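Pyridoxine 4-oxidase (Mesorhizobium loti, PDB 4HA6) catalyses the FAD-dependent oxidation of pyridoxine at its 4-position with oxygen as acceptor, as a flavoprotein of the GMC oxidoreductase family. Local coordinates at residues W75-L80 and G252-P257; A156-G161 and S314-Y319; G215-R220 and P376-R381. All coordinates share one frame; numbering follows the deposited sequence. Where two conformers were deposited one is given.

Contact 1: residues W75-L80 and G252-P257; sequences WARGRL and GALESP. With FAD (flavin-adenine dinucleotide), chain B.
Leu254 CD1 lies against the edge of the Trp75 indole, in the plane of the ring, 4.0 Å from Trp75 CE3. The same methyl reaches the aliphatic part of Arg77, at 4.2 Å from Arg77 CG, and the two side chains run roughly at right angles. Ile384 and Tyr60 also touch both Trp75 and Leu254, so the small apolar junction is buried. Beyond CG the Arg77 chain bends at chi2 (-72°) and again at chi3, which turns its guanidinium away from the leucine to the flavin, where Arg77 NH2 comes within 3.2 Å of FAD C8M. Arg77 NE donates to Ala76 O at 2.9 Å, a bent bond (137° at the hydrogen) that helps fix the head group. Both segments line the FAD site of the Rossmann-type domain: helix 252-262 follows strand 246-249 of the parallel sheet, and Gly252 CA passes 3.7 Å from the bridging FAD O3P, where a side chain would be crowded. One turn on, Glu255 CB packs 3.2 Å from FAD N7A of the adenine, while its carboxylate is held by the hydroxyl of Tyr60. Farther out, Asp477 accepts hydrogen bonds from Gly252 N and Ser256 OG, and Asp57 receives one from Arg77 N.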
loop_
_atom_site.group_PDB
_atom_site.type_symbol
_atom_site.label_atom_id
_atom_site.label_comp_id
_atom_site.label_asym_id
_atom_site.label_seq_id
_atom_site.Cartn_x
_atom_site.Cartn_y
_atom_site.Cartn_z
ATOM N N TRP A 75 -7.049 6.811 8.390
ATOM C CA TRP A 75 -6.017 6.335 7.464
ATOM C C TRP A 75 -4.612 6.705 7.936
ATOM O O TRP A 75 -4.144 7.823 7.714
ATOM C CB TRP A 75 -6.246 6.906 6.060
ATOM C CG TRP A 75 -7.306 6.166 5.247
ATOM C CD1 TRP A 75 -8.229 5.264 5.711
ATOM C CD2 TRP A 75 -7.510 6.246 3.824
ATOM N NE1 TRP A 75 -9.004 4.797 4.668
ATOM C CE2 TRP A 75 -8.581 5.386 3.500
ATOM C CE3 TRP A 75 -6.893 6.971 2.795
ATOM C CZ2 TRP A 75 -9.053 5.231 2.185
ATOM C CZ3 TRP A 75 -7.361 6.821 1.492
ATOM C CH2 TRP A 75 -8.430 5.957 1.199
ATOM N N ALA A 76 -3.939 5.757 8.582
ATOM C CA ALA A 76 -2.562 5.954 9.045
ATOM C C ALA A 76 -1.618 6.119 7.861
ATOM O O ALA A 76 -1.722 5.382 6.887
ATOM C CB ALA A 76 -2.115 4.774 9.923
ATOM N N ARG A 77 -0.704 7.082 7.939
ATOM C CA ARG A 77 0.300 7.254 6.890
ATOM C C ARG A 77 1.647 7.681 7.479
ATOM O O ARG A 77 1.697 8.512 8.389
ATOM C CB ARG A 77 -0.171 8.286 5.857
ATOM C CG ARG A 77 -1.238 7.783 4.875
ATOM C CD ARG A 77 -0.649 6.793 3.860
ATOM N NE ARG A 77 -1.097 5.414 4.085
ATOM C CZ ARG A 77 -0.711 4.376 3.346
ATOM N NH1 ARG A 77 0.128 4.556 2.335
ATOM N NH2 ARG A 77 -1.172 3.158 3.604
ATOM N N GLY A 78 2.738 7.115 6.966
ATOM C CA GLY A 78 4.065 7.483 7.431
ATOM C C GLY A 78 4.448 8.936 7.151
ATOM O O GLY A 78 4.305 9.409 6.016
ATOM N N ARG A 79 4.914 9.638 8.192
ATOM C CA ARG A 79 5.473 10.996 8.067
ATOM C C ARG A 79 6.874 11.059 8.695
ATOM O O ARG A 79 7.052 11.580 9.804
ATOM C CB ARG A 79 4.568 12.048 8.729
ATOM C CG ARG A 79 5.022 13.500 8.484
ATOM C CD ARG A 79 4.722 14.422 9.676
ATOM N NE ARG A 79 3.393 15.009 9.565
ATOM C CZ ARG A 79 2.387 14.768 10.403
ATOM N NH1 ARG A 79 2.560 13.964 11.447
ATOM N NH2 ARG A 79 1.207 15.342 10.202
ATOM N N LEU A 80 7.856 10.525 7.973
ATOM C CA LEU A 80 9.244 10.413 8.435
ATOM C C LEU A 80 10.017 9.699 7.335
ATOM O O LEU A 80 9.407 9.134 6.407
ATOM C CB LEU A 80 9.356 9.626 9.757
ATOM C CG LEU A 80 9.167 8.104 9.785
ATOM C CD1 LEU A 80 9.540 7.539 11.153
ATOM C CD2 LEU A 80 7.740 7.696 9.401
ATOM N N GLY A 252 3.087 10.052 -2.253
ATOM C CA GLY A 252 2.088 9.033 -1.933
ATOM C C GLY A 252 0.661 9.325 -2.402
ATOM O O GLY A 252 0.368 10.399 -2.922
ATOM N N ALA A 253 -0.234 8.359 -2.202
ATOM C CA ALA A 253 -1.581 8.398 -2.778
ATOM C C ALA A 253 -2.419 9.627 -2.401
ATOM O O ALA A 253 -3.312 10.032 -3.140
ATOM C CB ALA A 253 -2.336 7.110 -2.443
ATOM N N LEU A 254 -2.128 10.228 -1.260
ATOM C CA LEU A 254 -2.890 11.391 -0.827
ATOM C C LEU A 254 -2.131 12.664 -1.086
ATOM O O LEU A 254 -2.670 13.657 -1.612
ATOM C CB LEU A 254 -3.184 11.265 0.668
ATOM C CG LEU A 254 -4.159 10.131 0.951
ATOM C CD1 LEU A 254 -4.003 9.644 2.366
ATOM C CD2 LEU A 254 -5.566 10.607 0.705
ATOM N N GLU A 255 -0.855 12.645 -0.731
ATOM C CA GLU A 255 -0.100 13.887 -0.745
ATOM C C GLU A 255 0.416 14.290 -2.122
ATOM O O GLU A 255 0.634 15.478 -2.389
ATOM C CB GLU A 255 1.013 13.836 0.310
ATOM C CG GLU A 255 0.472 13.843 1.742
ATOM C CD GLU A 255 -0.281 15.134 2.098
ATOM O OE1 GLU A 255 -0.123 16.164 1.397
ATOM O OE2 GLU A 255 -1.033 15.126 3.096
ATOM N N SER A 256 0.614 13.326 -3.014
ATOM C CA SER A 256 0.975 13.728 -4.370
ATOM C C SER A 256 -0.158 14.516 -5.070
ATOM O O SER A 256 0.095 15.628 -5.556
ATOM C CB SER A 256 1.499 12.560 -5.202
ATOM O OG SER A 256 2.793 12.191 -4.765
ATOM N N PRO A 257 -1.400 13.970 -5.098
ATOM C CA PRO A 257 -2.451 14.791 -5.714
ATOM C C PRO A 257 -2.667 16.116 -4.972
ATOM O O PRO A 257 -2.942 17.140 -5.619
ATOM C CB PRO A 257 -3.704 13.907 -5.620
ATOM C CG PRO A 257 -3.421 12.903 -4.553
ATOM C CD PRO A 257 -1.922 12.672 -4.625
HETATM P PA FAD B . 4.741 6.646 1.318
HETATM O O1A FAD B . 5.664 5.474 1.624
HETATM O O2A FAD B . 3.553 6.878 2.209
HETATM O O5B FAD B . 5.664 7.975 1.291
HETATM C C5B FAD B . 5.162 9.307 1.270
HETATM C C4B FAD B . 6.254 10.155 1.908
HETATM O O4B FAD B . 6.229 11.504 1.430
HETATM C C3B FAD B . 6.073 10.222 3.419
HETATM O O3B FAD B . 7.370 9.995 3.996
HETATM C C2B FAD B . 5.581 11.641 3.689
HETATM O O2B FAD B . 6.015 12.115 4.976
HETATM C C1B FAD B . 6.197 12.427 2.536
HETATM N N9A FAD B . 5.421 13.624 2.094
HETATM C C8A FAD B . 4.085 13.701 1.909
HETATM N N7A FAD B . 3.736 14.944 1.479
HETATM C C5A FAD B . 4.862 15.689 1.375
HETATM C C6A FAD B . 5.198 17.080 0.971
HETATM N N6A FAD B . 4.224 17.956 0.570
HETATM N N1A FAD B . 6.511 17.447 1.008
HETATM C C2A FAD B . 7.483 16.591 1.388
HETATM N N3A FAD B . 7.234 15.315 1.761
HETATM C C4A FAD B . 5.969 14.809 1.777
HETATM N N1 FAD B . 2.030 -2.656 2.100
HETATM C C2 FAD B . 2.451 -3.919 1.906
HETATM O O2 FAD B . 2.756 -4.273 0.745
HETATM N N3 FAD B . 2.529 -4.820 2.904
HETATM C C4 FAD B . 2.210 -4.512 4.173
HETATM O O4 FAD B . 2.275 -5.369 5.094
HETATM C C4X FAD B . 1.738 -3.140 4.467
HETATM N N5 FAD B . 1.382 -2.751 5.708
HETATM C C5X FAD B . 0.971 -1.482 5.952
HETATM C C6 FAD B . 0.615 -1.089 7.240
HETATM C C7 FAD B . 0.201 0.216 7.491
HETATM C C7M FAD B . -0.178 0.626 8.893
HETATM C C8 FAD B . 0.140 1.202 6.376
HETATM C C8M FAD B . -0.315 2.611 6.651
HETATM C C9 FAD B . 0.496 0.821 5.083
HETATM C C9A FAD B . 0.902 -0.491 4.840
HETATM N N10 FAD B . 1.259 -0.889 3.540
HETATM C C10 FAD B . 1.679 -2.209 3.324
HETATM C "C1'" FAD B . 1.186 0.068 2.429
HETATM C "C2'" FAD B . 2.551 0.566 1.983
HETATM O "O2'" FAD B . 3.344 0.923 3.127
HETATM C "C3'" FAD B . 2.310 1.787 1.094
HETATM O "O3'" FAD B . 1.369 1.424 0.071
HETATM C "C4'" FAD B . 3.600 2.283 0.465
HETATM O "O4'" FAD B . 4.529 2.574 1.524
HETATM C "C5'" FAD B . 3.359 3.520 -0.407
HETATM O "O5'" FAD B . 4.610 4.177 -0.601
HETATM P P FAD B . 4.653 5.590 -1.354
HETATM O O1P FAD B . 6.077 5.914 -1.788
HETATM O O2P FAD B . 3.536 5.651 -2.376
HETATM O O3P FAD B . 4.202 6.598 -0.191
#

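Contact 2: residues A156-G161 and S314-Y319; sequences AFIEAG and SESMAY. With PXM (4-(aminomethyl)-5-(hydroxymethyl)-2-methylpyridin-3-ol), chain J.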
loop_
_atom_site.group_PDB
_atom_site.type_symbol
_atom_site.label_atom_id
_atom_site.label_comp_id
_atom_site.label_asym_id
_atom_site.label_seq_id
_atom_site.Cartn_x
_atom_site.Cartn_y
_atom_site.Cartn_z
ATOM N N ALA A 156 -2.438 -24.081 11.707
ATOM C CA ALA A 156 -3.712 -24.773 11.750
ATOM C C ALA A 156 -4.632 -24.178 10.679
ATOM O O ALA A 156 -5.401 -24.896 10.015
ATOM C CB ALA A 156 -4.321 -24.640 13.124
ATOM N N PHE A 157 -4.546 -22.860 10.516
ATOM C CA PHE A 157 -5.333 -22.158 9.519
ATOM C C PHE A 157 -4.900 -22.642 8.139
ATOM O O PHE A 157 -5.734 -22.952 7.277
ATOM C CB PHE A 157 -5.095 -20.662 9.670
ATOM C CG PHE A 157 -5.666 -19.827 8.561
ATOM C CD1 PHE A 157 -7.027 -19.533 8.523
ATOM C CD2 PHE A 157 -4.833 -19.291 7.582
ATOM C CE1 PHE A 157 -7.558 -18.736 7.510
ATOM C CE2 PHE A 157 -5.353 -18.492 6.559
ATOM C CZ PHE A 157 -6.715 -18.215 6.524
ATOM N N ILE A 158 -3.589 -22.734 7.954
ATOM C CA ILE A 158 -3.018 -23.152 6.676
ATOM C C ILE A 158 -3.497 -24.560 6.328
ATOM O O ILE A 158 -3.896 -24.817 5.191
ATOM C CB ILE A 158 -1.472 -23.016 6.694
ATOM C CG1 ILE A 158 -1.084 -21.545 6.503
ATOM C CG2 ILE A 158 -0.802 -23.851 5.595
ATOM C CD1 ILE A 158 0.376 -21.256 6.715
ATOM N N GLU A 159 -3.495 -25.452 7.318
ATOM C CA GLU A 159 -4.019 -26.810 7.147
ATOM C C GLU A 159 -5.505 -26.833 6.780
ATOM O O GLU A 159 -5.939 -27.644 5.964
ATOM C CB GLU A 159 -3.812 -27.621 8.428
ATOM C CG GLU A 159 -2.377 -28.071 8.639
ATOM C CD GLU A 159 -1.911 -29.006 7.539
ATOM O OE1 GLU A 159 -2.752 -29.764 6.998
ATOM O OE2 GLU A 159 -0.709 -28.976 7.213
ATOM N N ALA A 160 -6.286 -25.956 7.403
ATOM C CA ALA A 160 -7.712 -25.879 7.107
ATOM C C ALA A 160 -7.922 -25.505 5.647
ATOM O O ALA A 160 -8.689 -26.155 4.935
ATOM C CB ALA A 160 -8.392 -24.869 8.031
ATOM N N GLY A 161 -7.237 -24.455 5.202
ATOM C CA GLY A 161 -7.276 -24.072 3.802
ATOM C C GLY A 161 -6.811 -25.172 2.852
ATOM O O GLY A 161 -7.418 -25.397 1.807
ATOM N N SER A 314 -0.518 -10.812 11.708
ATOM C CA SER A 314 -1.308 -11.230 10.555
ATOM C C SER A 314 -0.406 -12.050 9.650
ATOM O O SER A 314 0.217 -11.515 8.732
ATOM C CB SER A 314 -1.822 -10.010 9.807
ATOM O OG SER A 314 -2.719 -10.396 8.785
ATOM N N GLU A 315 -0.346 -13.350 9.919
ATOM C CA GLU A 315 0.751 -14.177 9.453
ATOM C C GLU A 315 0.499 -14.872 8.124
ATOM O O GLU A 315 1.453 -15.271 7.453
ATOM C CB GLU A 315 1.105 -15.226 10.517
ATOM C CG GLU A 315 1.368 -14.650 11.900
ATOM C CD GLU A 315 2.106 -15.615 12.809
ATOM O OE1 GLU A 315 2.173 -16.818 12.477
ATOM O OE2 GLU A 315 2.631 -15.159 13.849
ATOM N N SER A 316 -0.770 -15.020 7.742
ATOM C CA SER A 316 -1.097 -15.825 6.560
ATOM C C SER A 316 -2.374 -15.366 5.840
ATOM O O SER A 316 -3.487 -15.596 6.328
ATOM C CB SER A 316 -1.231 -17.300 6.967
ATOM O OG SER A 316 -1.466 -18.133 5.843
ATOM N N MET A 317 -2.205 -14.713 4.689
ATOM C CA MET A 317 -3.320 -14.440 3.785
ATOM C C MET A 317 -3.515 -15.637 2.892
ATOM O O MET A 317 -2.534 -16.180 2.364
ATOM C CB MET A 317 -3.011 -13.259 2.868
ATOM C CG MET A 317 -2.784 -11.954 3.565
ATOM S SD MET A 317 -4.171 -11.645 4.627
ATOM C CE MET A 317 -3.323 -11.903 6.190
ATOM N N ALA A 318 -4.770 -16.037 2.704
ATOM C CA ALA A 318 -5.097 -17.054 1.718
ATOM C C ALA A 318 -5.940 -16.398 0.631
ATOM O O ALA A 318 -7.111 -16.089 0.861
ATOM C CB ALA A 318 -5.866 -18.196 2.364
ATOM N N TYR A 319 -5.341 -16.172 -0.539
ATOM C CA TYR A 319 -6.076 -15.657 -1.692
ATOM C C TYR A 319 -6.726 -16.813 -2.444
ATOM O O TYR A 319 -6.175 -17.915 -2.487
ATOM C CB TYR A 319 -5.123 -14.888 -2.615
ATOM C CG TYR A 319 -4.456 -13.766 -1.872
ATOM C CD1 TYR A 319 -5.090 -12.537 -1.751
ATOM C CD2 TYR A 319 -3.228 -13.946 -1.241
ATOM C CE1 TYR A 319 -4.500 -11.494 -1.052
ATOM C CE2 TYR A 319 -2.625 -12.906 -0.525
ATOM C CZ TYR A 319 -3.285 -11.682 -0.434
ATOM O OH TYR A 319 -2.745 -10.622 0.273
HETATM N N1 PXM J . -3.453 -6.637 8.314
HETATM C C2 PXM J . -3.556 -5.353 7.973
HETATM C C2A PXM J . -4.597 -4.452 8.558
HETATM C C3 PXM J . -2.640 -4.889 7.041
HETATM O O3 PXM J . -2.701 -3.569 6.652
HETATM C C4 PXM J . -1.658 -5.732 6.476
HETATM C C5 PXM J . -1.615 -7.096 6.889
HETATM C C5A PXM J . -0.631 -8.149 6.420
HETATM O O5 PXM J . -0.036 -7.979 5.181
HETATM C C6 PXM J . -2.561 -7.501 7.837
HETATM C C4A PXM J . -0.722 -5.115 5.476
HETATM N N4 PXM J . -1.378 -4.357 4.451
#
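Phe157 and Ile158, neighbours on helix 152-163, converge on Ser316 of strand 314-320. The Phe157 side chain leaves the helix toward the strand with CG opposite the backbone N (chi1 170°), and this carries the ring to the strand backbone: Phe157 CE2 lies 3.5 Å from Ser316 O, approached obliquely. The serine hydroxyl instead sits at the ring edge, in its plane, with Ser316 OG 4.0 Å from Phe157 CD2. Farther along the strand the same corner of the ring meets a methyl, Phe157 CE2 to Ala318 CB at 4.2 Å. Val335 and Cys337 of strand 333-338 and Ile408 of helix 392-409 complete the surroundings of the phenyl group.

Ile158 starts off to the flank of the helix, but its CG1 branch swings back over the serine. Ile158 CG1 is 3.5 Å from Ser316 OG and Ile158 CD1 is 3.7 Å from the same oxygen. This buried hydroxyl therefore has hydrocarbon around it on the helix side, and its polar need is met by a hydrogen bond to Thr181 O. The contact is a helix laid along an antiparallel sheet: the segment axes run almost parallel, 9° apart, at a closest approach of 9.6 Å. On the strand, Ser316 and Ala318 face the helix while Met317 points away. Upstream, Ser314 belongs to the pyridoxamine pocket, its OG 3.1 Å from PXM C6. Past Ile158 the helix turns Ala160 toward Ile408 and Arg411, and Gly161 N closes the turn by bonding Phe157 O at 3.0 Å.

Contact 3: residues G215-R220 and P376-R381; sequences GSRVRR and PELGDR. With FAD (flavin-adenine dinucleotide), chain B.
Leu378 fits between the aliphatic parts of Arg217 and Arg219 on strand 217-224. Leu378 CD1 rests 4.0 Å from Arg217 CB, and also meets Arg217 CD in one of that arginine's two modelled conformers, while Leu378 CG meets Arg219 CD at 4.1 Å with the chains crossing at about a right angle. Val234 and Arg262 also touch the leucine. With its branch cut back to an alanine here, the aliphatic parts of both arginines would probably lose their shared apolar partner, opening a gap beside the strand. Between those arginines, Val218 points its side chain away from the loop and grips the adenine edge with its backbone: Val218 N donates to FAD N1A at 2.9 Å, and FAD N6A donates to Val218 O. The loop 376-381 offers the leucine from a type I beta turn, Glu377 to Asp380, whose Asp380 OD1 accepts from Glu377 N at 2.8 Å. Toward solvent the packing gives way to water and charge. One water donates to Glu377 OE1, 2.7 Å from the water oxygen, and accepts from Leu378 N and, over a longer distance, from Arg219 NH1. Arg219 and Glu377 are too far apart for a salt bridge; Arg219 has that with Glu232.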
loop_
_atom_site.group_PDB
_atom_site.type_symbol
_atom_site.label_atom_id
_atom_site.label_comp_id
_atom_site.label_asym_id
_atom_site.label_seq_id
_atom_site.Cartn_x
_atom_site.Cartn_y
_atom_site.Cartn_z
ATOM N N GLY A 215 12.086 17.344 7.857
ATOM C CA GLY A 215 11.190 18.329 8.450
ATOM C C GLY A 215 10.755 19.434 7.496
ATOM O O GLY A 215 10.441 20.550 7.928
ATOM N N SER A 216 10.739 19.125 6.199
ATOM C CA SER A 216 10.457 20.127 5.168
ATOM C C SER A 216 9.309 19.691 4.246
ATOM O O SER A 216 9.397 18.653 3.585
ATOM C CB SER A 216 11.717 20.365 4.343
ATOM O OG SER A 216 12.825 20.621 5.184
ATOM N N ARG A 217 8.253 20.499 4.195
ATOM C CA ARG A 217 7.085 20.212 3.365
ATOM C C ARG A 217 7.052 21.032 2.087
ATOM O O ARG A 217 7.074 22.269 2.136
ATOM C CB ARG A 217 5.811 20.530 4.131
ATOM C CG ARG A 217 5.282 19.388 4.946
ATOM C CD ARG A 217 4.106 19.836 5.777
ATOM N NE ARG A 217 4.126 19.194 7.084
ATOM C CZ ARG A 217 3.066 18.644 7.654
ATOM N NH1 ARG A 217 1.897 18.666 7.028
ATOM N NH2 ARG A 217 3.175 18.079 8.849
ATOM N N VAL A 218 6.974 20.353 0.942
ATOM C CA VAL A 218 6.798 21.059 -0.330
ATOM C C VAL A 218 5.337 21.494 -0.429
ATOM O O VAL A 218 4.428 20.648 -0.386
ATOM C CB VAL A 218 7.163 20.184 -1.542
ATOM C CG1 VAL A 218 6.908 20.941 -2.834
ATOM C CG2 VAL A 218 8.625 19.762 -1.463
ATOM N N ARG A 219 5.114 22.802 -0.559
ATOM C CA ARG A 219 3.761 23.367 -0.505
ATOM C C ARG A 219 3.188 23.598 -1.892
ATOM O O ARG A 219 1.999 23.370 -2.117
ATOM C CB ARG A 219 3.747 24.688 0.307
ATOM C CG ARG A 219 2.409 25.436 0.305
ATOM C CD ARG A 219 2.283 26.455 1.448
ATOM N NE ARG A 219 3.224 27.563 1.314
ATOM C CZ ARG A 219 3.461 28.473 2.264
ATOM N NH1 ARG A 219 2.826 28.403 3.432
ATOM N NH2 ARG A 219 4.340 29.453 2.055
ATOM N N ARG A 220 4.031 24.082 -2.807
ATOM C CA ARG A 220 3.617 24.364 -4.178
ATOM C C ARG A 220 4.768 24.109 -5.142
ATOM O O ARG A 220 5.945 24.298 -4.786
ATOM C CB ARG A 220 3.188 25.838 -4.318
ATOM C CG ARG A 220 1.960 26.253 -3.505
ATOM C CD ARG A 220 1.601 27.742 -3.696
ATOM N NE ARG A 220 2.326 28.637 -2.788
ATOM C CZ ARG A 220 1.790 29.711 -2.207
ATOM N NH1 ARG A 220 0.521 30.029 -2.428
ATOM N NH2 ARG A 220 2.522 30.467 -1.401
ATOM N N PRO A 376 -6.178 26.046 0.178
ATOM C CA PRO A 376 -4.809 26.123 -0.350
ATOM C C PRO A 376 -3.732 25.709 0.663
ATOM O O PRO A 376 -2.593 25.476 0.252
ATOM C CB PRO A 376 -4.638 27.622 -0.679
ATOM C CG PRO A 376 -5.981 28.304 -0.345
ATOM C CD PRO A 376 -6.723 27.366 0.551
ATOM N N GLU A 377 -4.056 25.628 1.956
ATOM C CA GLU A 377 -2.981 25.573 2.964
ATOM C C GLU A 377 -2.541 24.163 3.344
ATOM O O GLU A 377 -3.317 23.207 3.231
ATOM C CB GLU A 377 -3.381 26.350 4.219
ATOM C CG GLU A 377 -3.955 27.737 3.922
ATOM C CD GLU A 377 -2.958 28.650 3.226
ATOM O OE1 GLU A 377 -1.746 28.354 3.245
ATOM O OE2 GLU A 377 -3.389 29.674 2.656
ATOM N N LEU A 378 -1.295 24.032 3.797
ATOM C CA LEU A 378 -0.799 22.742 4.272
ATOM C C LEU A 378 -1.722 22.202 5.366
ATOM O O LEU A 378 -1.951 21.000 5.460
ATOM C CB LEU A 378 0.630 22.869 4.799
ATOM C CG LEU A 378 1.704 23.106 3.744
ATOM C CD1 LEU A 378 3.046 23.427 4.387
ATOM C CD2 LEU A 378 1.822 21.895 2.810
ATOM N N GLY A 379 -2.289 23.098 6.166
ATOM C CA GLY A 379 -3.093 22.678 7.308
ATOM C C GLY A 379 -4.553 22.386 7.011
ATOM O O GLY A 379 -5.276 21.932 7.905
ATOM N N ASP A 380 -4.997 22.659 5.780
ATOM C CA ASP A 380 -6.385 22.389 5.387
ATOM C C ASP A 380 -6.544 20.899 5.108
ATOM O O ASP A 380 -5.876 20.352 4.216
ATOM C CB ASP A 380 -6.748 23.165 4.117
ATOM C CG ASP A 380 -6.725 24.658 4.323
ATOM O OD1 ASP A 380 -6.465 25.403 3.343
ATOM O OD2 ASP A 380 -6.957 25.082 5.470
ATOM N N ARG A 381 -7.429 20.236 5.844
ATOM C CA ARG A 381 -7.512 18.780 5.749
ATOM C C ARG A 381 -8.044 18.315 4.396
ATOM O O ARG A 381 -8.830 19.016 3.744
ATOM C CB ARG A 381 -8.344 18.201 6.895
ATOM C CG ARG A 381 -9.742 18.736 6.958
ATOM C CD ARG A 381 -10.746 17.657 6.625
ATOM N NE ARG A 381 -12.076 18.214 6.382
ATOM C CZ ARG A 381 -13.141 17.480 6.080
ATOM N NH1 ARG A 381 -13.032 16.158 5.996
ATOM N NH2 ARG A 381 -14.316 18.064 5.865
HETATM P PA FAD B . 4.741 6.646 1.318
HETATM O O1A FAD B . 5.664 5.474 1.624
HETATM O O2A FAD B . 3.553 6.878 2.209
HETATM O O5B FAD B . 5.664 7.975 1.291
HETATM C C5B FAD B . 5.162 9.307 1.270
HETATM C C4B FAD B . 6.254 10.155 1.908
HETATM O O4B FAD B . 6.229 11.504 1.430
HETATM C C3B FAD B . 6.073 10.222 3.419
HETATM O O3B FAD B . 7.370 9.995 3.996
HETATM C C2B FAD B . 5.581 11.641 3.689
HETATM O O2B FAD B . 6.015 12.115 4.976
HETATM C C1B FAD B . 6.197 12.427 2.536
HETATM N N9A FAD B . 5.421 13.624 2.094
HETATM C C8A FAD B . 4.085 13.701 1.909
HETATM N N7A FAD B . 3.736 14.944 1.479
HETATM C C5A FAD B . 4.862 15.689 1.375
HETATM C C6A FAD B . 5.198 17.080 0.971
HETATM N N6A FAD B . 4.224 17.956 0.570
HETATM N N1A FAD B . 6.511 17.447 1.008
HETATM C C2A FAD B . 7.483 16.591 1.388
HETATM N N3A FAD B . 7.234 15.315 1.761
HETATM C C4A FAD B . 5.969 14.809 1.777
HETATM N N1 FAD B . 2.030 -2.656 2.100
HETATM C C2 FAD B . 2.451 -3.919 1.906
HETATM O O2 FAD B . 2.756 -4.273 0.745
HETATM N N3 FAD B . 2.529 -4.820 2.904
HETATM C C4 FAD B . 2.210 -4.512 4.173
HETATM O O4 FAD B . 2.275 -5.369 5.094
HETATM C C4X FAD B . 1.738 -3.140 4.467
HETATM N N5 FAD B . 1.382 -2.751 5.708
HETATM C C5X FAD B . 0.971 -1.482 5.952
HETATM C C6 FAD B . 0.615 -1.089 7.240
HETATM C C7 FAD B . 0.201 0.216 7.491
HETATM C C7M FAD B . -0.178 0.626 8.893
HETATM C C8 FAD B . 0.140 1.202 6.376
HETATM C C8M FAD B . -0.315 2.611 6.651
HETATM C C9 FAD B . 0.496 0.821 5.083
HETATM C C9A FAD B . 0.902 -0.491 4.840
HETATM N N10 FAD B . 1.259 -0.889 3.540
HETATM C C10 FAD B . 1.679 -2.209 3.324
HETATM C "C1'" FAD B . 1.186 0.068 2.429
HETATM C "C2'" FAD B . 2.551 0.566 1.983
HETATM O "O2'" FAD B . 3.344 0.923 3.127
HETATM C "C3'" FAD B . 2.310 1.787 1.094
HETATM O "O3'" FAD B . 1.369 1.424 0.071
HETATM C "C4'" FAD B . 3.600 2.283 0.465
HETATM O "O4'" FAD B . 4.529 2.574 1.524
HETATM C "C5'" FAD B . 3.359 3.520 -0.407
HETATM O "O5'" FAD B . 4.610 4.177 -0.601
HETATM P P FAD B . 4.653 5.590 -1.354
HETATM O O1P FAD B . 6.077 5.914 -1.788
HETATM O O2P FAD B . 3.536 5.651 -2.376
HETATM O O3P FAD B . 4.202 6.598 -0.191
HETATM O O HOH W 1 0.124 26.557 3.835
#

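Contacts 1 and 2 are buried, whereas contact 3 is only partly so and reaches solvent. Contacts 1 and 3 lie about 12 Å apart, centre to centre, and share the FAD: 75-80 and 252-257 follow the cofactor from flavin to adenine, and 215-220 meets the adenine edge. In one of the two modelled conformers of Arg217, its NH2 also lies 3.2 Å from Arg79 NE, a like-charge approach to be read with caution. Contact 2, about 30 Å from contact 1 between centres, belongs instead to the antiparallel sheet beside the pyridoxamine. Its chemistry is apolar around one buried hydroxyl; contact 1 adds a guanidinium beside the flavin, and contact 3 combines a leucine with arginine hydrocarbon and a water bridge.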